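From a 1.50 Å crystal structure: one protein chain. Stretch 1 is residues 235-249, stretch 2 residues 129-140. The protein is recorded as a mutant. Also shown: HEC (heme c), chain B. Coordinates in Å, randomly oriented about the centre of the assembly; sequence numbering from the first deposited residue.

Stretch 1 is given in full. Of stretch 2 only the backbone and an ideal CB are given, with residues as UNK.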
# COMPACT_ATOMS: atom_id res chain seq x y z
N ALA A 235 -3.55 -2.57 6.56
CA ALA A 235 -2.55 -2.50 5.50
C ALA A 235 -3.10 -2.88 4.13
O ALA A 235 -2.56 -2.44 3.11
CB ALA A 235 -1.39 -3.44 5.82
N GLY A 236 -4.16 -3.68 4.08
CA GLY A 236 -4.50 -4.37 2.85
C GLY A 236 -5.50 -3.73 1.92
O GLY A 236 -5.84 -4.38 0.93
N VAL A 237 -5.99 -2.51 2.18
CA VAL A 237 -6.98 -1.88 1.30
C VAL A 237 -6.49 -0.56 0.70
O VAL A 237 -6.38 -0.44 -0.52
CB VAL A 237 -8.31 -1.64 2.03
CG1 VAL A 237 -9.33 -1.07 1.07
CG2 VAL A 237 -8.85 -2.93 2.64
N ASP A 238 -6.20 0.44 1.54
CA ASP A 238 -6.13 1.81 1.05
C ASP A 238 -4.99 2.02 0.06
O ASP A 238 -5.15 2.71 -0.96
CB ASP A 238 -6.03 2.79 2.21
CG ASP A 238 -7.26 2.81 3.10
OD1 ASP A 238 -8.32 2.23 2.75
OD2 ASP A 238 -7.18 3.45 4.17
N SER A 239 -3.80 1.50 0.36
CA SER A 239 -2.69 1.71 -0.56
C SER A 239 -2.97 1.11 -1.93
O SER A 239 -2.61 1.70 -2.96
CB SER A 239 -1.40 1.11 -0.03
OG SER A 239 -0.84 1.93 0.97
N THR A 240 -3.58 -0.08 -1.97
CA THR A 240 -3.93 -0.72 -3.24
C THR A 240 -4.97 0.11 -3.98
O THR A 240 -4.82 0.37 -5.18
CB THR A 240 -4.43 -2.15 -3.01
OG1 THR A 240 -3.46 -2.87 -2.23
CG2 THR A 240 -4.61 -2.89 -4.32
N VAL A 241 -6.02 0.53 -3.27
CA VAL A 241 -7.07 1.35 -3.89
C VAL A 241 -6.46 2.61 -4.47
O VAL A 241 -6.77 3.00 -5.60
CB VAL A 241 -8.17 1.69 -2.86
CG1 VAL A 241 -9.11 2.79 -3.41
CG2 VAL A 241 -8.96 0.47 -2.49
N ASN A 242 -5.58 3.29 -3.72
CA ASN A 242 -5.12 4.59 -4.19
C ASN A 242 -4.11 4.46 -5.31
O ASN A 242 -4.05 5.34 -6.17
CB ASN A 242 -4.60 5.43 -3.03
CG ASN A 242 -5.70 5.81 -2.06
OD1 ASN A 242 -6.90 5.63 -2.36
ND2 ASN A 242 -5.33 6.33 -0.91
N HIS A 243 -3.34 3.36 -5.36
CA HIS A 243 -2.52 3.09 -6.54
C HIS A 243 -3.39 2.80 -7.76
O HIS A 243 -3.10 3.28 -8.87
CB HIS A 243 -1.56 1.93 -6.27
CG HIS A 243 -0.23 2.37 -5.73
ND1 HIS A 243 0.67 3.10 -6.48
CD2 HIS A 243 0.33 2.21 -4.51
CE1 HIS A 243 1.75 3.34 -5.75
NE2 HIS A 243 1.57 2.80 -4.55
N MET A 244 -4.49 2.07 -7.57
CA MET A 244 -5.41 1.83 -8.67
C MET A 244 -5.96 3.14 -9.20
O MET A 244 -6.07 3.35 -10.41
CB MET A 244 -6.56 0.93 -8.23
CG MET A 244 -6.20 -0.52 -8.08
SD MET A 244 -7.58 -1.51 -7.45
CE MET A 244 -8.76 -1.22 -8.75
N ALA A 245 -6.33 4.03 -8.27
CA ALA A 245 -7.00 5.28 -8.63
C ALA A 245 -6.04 6.25 -9.30
O ALA A 245 -6.38 6.87 -10.32
CB ALA A 245 -7.60 5.90 -7.37
N ASN A 246 -4.85 6.46 -8.72
CA ASN A 246 -3.91 7.40 -9.33
C ASN A 246 -3.45 6.92 -10.70
O ASN A 246 -3.24 7.75 -11.60
CB ASN A 246 -2.73 7.60 -8.40
CG ASN A 246 -3.01 8.61 -7.32
OD1 ASN A 246 -3.29 9.78 -7.60
ND2 ASN A 246 -2.93 8.18 -6.06
N GLY A 247 -3.33 5.60 -10.88
CA GLY A 247 -2.95 5.09 -12.19
C GLY A 247 -4.03 5.30 -13.24
O GLY A 247 -3.76 5.79 -14.34
N ILE A 248 -5.28 4.91 -12.93
CA ILE A 248 -6.37 5.12 -13.88
C ILE A 248 -6.61 6.60 -14.11
O ILE A 248 -6.96 7.01 -15.21
CB ILE A 248 -7.66 4.40 -13.44
CG1 ILE A 248 -8.56 4.21 -14.66
CG2 ILE A 248 -8.38 5.15 -12.36
CD1 ILE A 248 -8.10 3.04 -15.52
N GLN A 249 -6.42 7.43 -13.08
CA GLN A 249 -6.59 8.87 -13.29
C GLN A 249 -5.59 9.39 -14.32
O GLN A 249 -5.94 10.22 -15.18
CB GLN A 249 -6.46 9.62 -11.97
CG GLN A 249 -6.63 11.11 -12.17
CD GLN A 249 -6.62 11.92 -10.91
OE1 GLN A 249 -7.62 12.49 -10.52
NE2 GLN A 249 -5.45 12.03 -10.31
N UNK A 129 -17.85 6.78 -9.62
CA UNK A 129 -16.91 7.26 -8.61
C UNK A 129 -15.97 6.09 -8.36
O UNK A 129 -16.32 5.11 -7.68
CB UNK A 129 -17.61 7.73 -7.33
N UNK A 130 -14.79 6.16 -8.96
CA UNK A 130 -13.96 4.98 -9.17
C UNK A 130 -13.63 4.27 -7.86
O UNK A 130 -13.77 3.05 -7.75
CB UNK A 130 -12.67 5.37 -9.89
N UNK A 131 -13.16 5.01 -6.86
CA UNK A 131 -12.70 4.31 -5.65
C UNK A 131 -13.86 3.95 -4.73
O UNK A 131 -13.85 2.88 -4.12
CB UNK A 131 -11.69 5.17 -4.89
N UNK A 132 -14.86 4.83 -4.59
CA UNK A 132 -15.97 4.56 -3.68
C UNK A 132 -16.83 3.40 -4.17
O UNK A 132 -17.23 2.54 -3.38
CB UNK A 132 -16.83 5.81 -3.51
N UNK A 133 -17.16 3.38 -5.46
CA UNK A 133 -18.11 2.41 -5.99
C UNK A 133 -17.44 1.14 -6.48
O UNK A 133 -18.05 0.07 -6.42
CB UNK A 133 -18.91 3.04 -7.13
N UNK A 134 -16.19 1.22 -6.94
CA UNK A 134 -15.50 0.09 -7.56
C UNK A 134 -14.29 -0.35 -6.75
O UNK A 134 -14.31 -1.44 -6.18
CB UNK A 134 -15.07 0.45 -8.98
N UNK A 135 -13.24 0.46 -6.69
CA UNK A 135 -11.95 -0.08 -6.27
C UNK A 135 -11.97 -0.51 -4.81
O UNK A 135 -11.40 -1.56 -4.47
CB UNK A 135 -10.85 0.95 -6.49
N UNK A 136 -12.58 0.28 -3.91
CA UNK A 136 -12.52 -0.10 -2.50
C UNK A 136 -13.26 -1.40 -2.21
O UNK A 136 -12.67 -2.29 -1.57
CB UNK A 136 -13.10 1.02 -1.63
N UNK A 137 -14.52 -1.59 -2.62
CA UNK A 137 -15.14 -2.90 -2.38
C UNK A 137 -14.43 -4.03 -3.11
O UNK A 137 -14.36 -5.15 -2.58
CB UNK A 137 -16.61 -2.87 -2.80
N UNK A 138 -13.89 -3.76 -4.29
CA UNK A 138 -13.11 -4.76 -5.03
C UNK A 138 -11.91 -5.22 -4.21
O UNK A 138 -11.72 -6.42 -3.97
CB UNK A 138 -12.64 -4.19 -6.37
N UNK A 139 -11.09 -4.28 -3.77
CA UNK A 139 -9.88 -4.60 -3.03
C UNK A 139 -10.22 -5.28 -1.71
O UNK A 139 -9.55 -6.24 -1.30
CB UNK A 139 -9.06 -3.34 -2.78
N UNK A 140 -11.23 -4.77 -1.00
CA UNK A 140 -11.59 -5.38 0.28
C UNK A 140 -12.10 -6.80 0.08
O UNK A 140 -11.77 -7.69 0.87
CB UNK A 140 -12.65 -4.54 1.00
FE HEC B . 1.97 -3.48 2.33
CHA HEC B . 4.38 -3.43 4.79
CHB HEC B . 3.46 -0.74 0.91
CHC HEC B . -0.40 -3.53 -0.14
CHD HEC B . 0.28 -5.95 3.96
NA HEC B . 3.56 -2.33 2.77
C1A HEC B . 4.48 -2.49 3.81
C2A HEC B . 5.55 -1.51 3.73
C3A HEC B . 5.28 -0.78 2.63
C4A HEC B . 4.06 -1.27 2.04
CMA HEC B . 6.07 0.41 2.07
CAA HEC B . 6.79 -1.38 4.69
CBA HEC B . 6.54 -0.49 5.90
CGA HEC B . 7.80 -0.39 6.73
O1A HEC B . 7.68 0.22 7.82
O2A HEC B . 8.86 -0.90 6.29
NB HEC B . 1.56 -2.33 0.74
C1B HEC B . 2.33 -1.27 0.28
C2B HEC B . 1.76 -0.82 -0.95
C3B HEC B . 0.71 -1.61 -1.25
C4B HEC B . 0.55 -2.54 -0.19
CMB HEC B . 2.37 0.36 -1.73
CAB HEC B . -0.29 -1.62 -2.38
CBB HEC B . 0.08 -0.83 -3.60
NC HEC B . 0.25 -4.52 2.01
C1C HEC B . -0.52 -4.44 0.87
C2C HEC B . -1.53 -5.47 0.92
C3C HEC B . -1.35 -6.18 2.06
C4C HEC B . -0.25 -5.56 2.75
CMC HEC B . -2.56 -5.70 -0.19
CAC HEC B . -2.14 -7.36 2.65
CBC HEC B . -3.02 -8.22 1.74
ND HEC B . 2.27 -4.46 4.05
C1D HEC B . 1.42 -5.46 4.52
C2D HEC B . 1.97 -5.96 5.74
C3D HEC B . 3.22 -5.21 6.02
C4D HEC B . 3.35 -4.30 4.90
CMD HEC B . 1.35 -7.07 6.60
CAD HEC B . 4.17 -5.36 7.22
CBD HEC B . 5.25 -6.34 6.83
CGD HEC B . 6.28 -6.45 7.93
O1D HEC B . 7.08 -7.42 7.91
O2D HEC B . 6.28 -5.57 8.82

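Helix 238-249 crosses the helix of positions 130-140 at 136° between their N-to-C directions, with axes 9.1 Å apart at closest approach. The stretch 1 surface here is mostly apolar: V237, V241, M244, A245 and I248.

Position 129 lies just before the helix. Its CB has nothing of stretch 1 within 5.5 Å, so many residues would suit. It is S129, and its side chain makes no capping bond.

At position 130 CA-to-CB points toward stretch 1, yet the ideal CB is still 5.0 Å from I248 CG2. There is room for a long or flat apolar side chain, such as Leu, Met or Phe. The residue is F130. I248 CG2 sits over one face of the ring, 3.7 Å from the ring centroid of F130. The ring also reaches the backbone of A245, with F130 CE2 3.7 Å from A245 CA.

Position 131 points toward stretch 1 at close range: its ideal CB is 3.8 Å from V241 CG1. A small residue fits best, Ala, Ser or perhaps Cys. It is S131, whose OG packs 3.4 Å from A245 CB and 3.6 Å from V241 CG1; this hydroxyl is hydrogen-bonded elsewhere in the structure.

Position 132 points away and position 133 is out of reach, so polar residues are reasonable at both. They are D132 and E133. E133 OE1 accepts a hydrogen bond from S129 N at 2.9 Å, tying the start of the helix together.

At position 134 CA-to-CB points sideways and no stretch 1 atom is near CB. Only a long side chain could reach M244. F134 does so, with CE2 3.8 Å from M244 CE.

Position 135 points toward M244 and V241, with its ideal CB 3.8 Å from M244 CE and 4.0 Å from V241 CG1. Little space remains, so Ala, Gly or Ser would suit. A135 lets M244 CE approach its CB to 3.7 Å and forms part of the hole that receives V241.

Position 136 points sideways past V241 and V237. D238 and N242 offer acceptors farther out, which favours a long donor such as Arg or Lys, although an aliphatic chain could also pack. R136 bonds through NE and NH2 to two waters, which lead to D238 OD1 and N242 OD1. Its NH1 forms a salt bridge with D132 OD1 at 2.9 Å.

Position 137 points away, and its N lacks the bond to the turn before, so proline is acceptable. It is P137, at the kink.

At position 138 CA-to-CB points sideways, and the ideal CB is 5.4 Å from M244 CE. A large ring or Met could reach it. Y138 CD2 lies 3.8 Å from M244 CE.

Position 139 points toward V241, V237 and T240. A medium apolar residue, Val, Ile or Leu, would suit. V139 CG2 packs 3.7 Å from M244 SD and 3.8 Å from V241 CG2.

Position 140 points sideways, beside V237 CG2. Several aliphatics would suit. L140 CD1 meets V237 CG2 at 4.0 Å.

Stretch 2 (129-140) SFSDEFARPYVL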
# COMPACT_ATOMS: atom_id res chain seq x y z
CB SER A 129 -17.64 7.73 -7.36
OG SER A 129 -16.70 8.08 -6.33
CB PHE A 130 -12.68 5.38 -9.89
CG PHE A 130 -11.72 4.26 -10.13
CD1 PHE A 130 -11.81 3.46 -11.25
CD2 PHE A 130 -10.72 3.98 -9.20
CE1 PHE A 130 -10.93 2.41 -11.46
CE2 PHE A 130 -9.82 2.96 -9.43
CZ PHE A 130 -9.92 2.17 -10.55
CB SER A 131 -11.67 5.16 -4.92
OG SER A 131 -10.49 5.24 -5.71
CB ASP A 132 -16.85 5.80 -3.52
CG ASP A 132 -16.18 6.92 -2.75
OD1 ASP A 132 -15.12 6.68 -2.14
OD2 ASP A 132 -16.74 8.04 -2.75
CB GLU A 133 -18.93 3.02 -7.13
CG GLU A 133 -19.70 4.23 -6.72
CD GLU A 133 -20.64 4.67 -7.81
OE1 GLU A 133 -20.32 5.65 -8.52
OE2 GLU A 133 -21.68 3.98 -8.00
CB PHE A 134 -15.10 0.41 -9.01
CG PHE A 134 -14.18 -0.61 -9.60
CD1 PHE A 134 -14.53 -1.94 -9.58
CD2 PHE A 134 -12.95 -0.27 -10.11
CE1 PHE A 134 -13.68 -2.91 -10.06
CE2 PHE A 134 -12.09 -1.24 -10.60
CZ PHE A 134 -12.44 -2.56 -10.57
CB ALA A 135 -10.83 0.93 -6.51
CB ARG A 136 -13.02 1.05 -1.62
CG ARG A 136 -12.71 0.85 -0.14
CD ARG A 136 -13.06 2.07 0.67
NE ARG A 136 -12.27 3.22 0.22
CZ ARG A 136 -12.76 4.31 -0.37
NH1 ARG A 136 -14.06 4.47 -0.59
NH2 ARG A 136 -11.91 5.26 -0.74
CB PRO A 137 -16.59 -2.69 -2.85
CG PRO A 137 -16.61 -1.50 -3.60
CD PRO A 137 -15.46 -0.64 -3.20
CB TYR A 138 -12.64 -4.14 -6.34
CG TYR A 138 -11.56 -4.85 -7.09
CD1 TYR A 138 -11.81 -6.04 -7.76
CD2 TYR A 138 -10.27 -4.33 -7.15
CE1 TYR A 138 -10.81 -6.68 -8.47
CE2 TYR A 138 -9.29 -4.95 -7.86
CZ TYR A 138 -9.55 -6.09 -8.54
OH TYR A 138 -8.54 -6.68 -9.24
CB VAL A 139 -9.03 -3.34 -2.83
CG1 VAL A 139 -7.88 -3.60 -1.86
CG2 VAL A 139 -8.48 -2.87 -4.17
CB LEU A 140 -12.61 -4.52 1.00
CG LEU A 140 -13.12 -5.06 2.34
CD1 LEU A 140 -11.99 -5.32 3.32
CD2 LEU A 140 -14.14 -4.08 2.90
O HOH W 1 -9.54 2.69 0.39
O HOH W 2 -8.80 5.23 -0.44
O HOH W 3 -6.32 -6.48 -0.78
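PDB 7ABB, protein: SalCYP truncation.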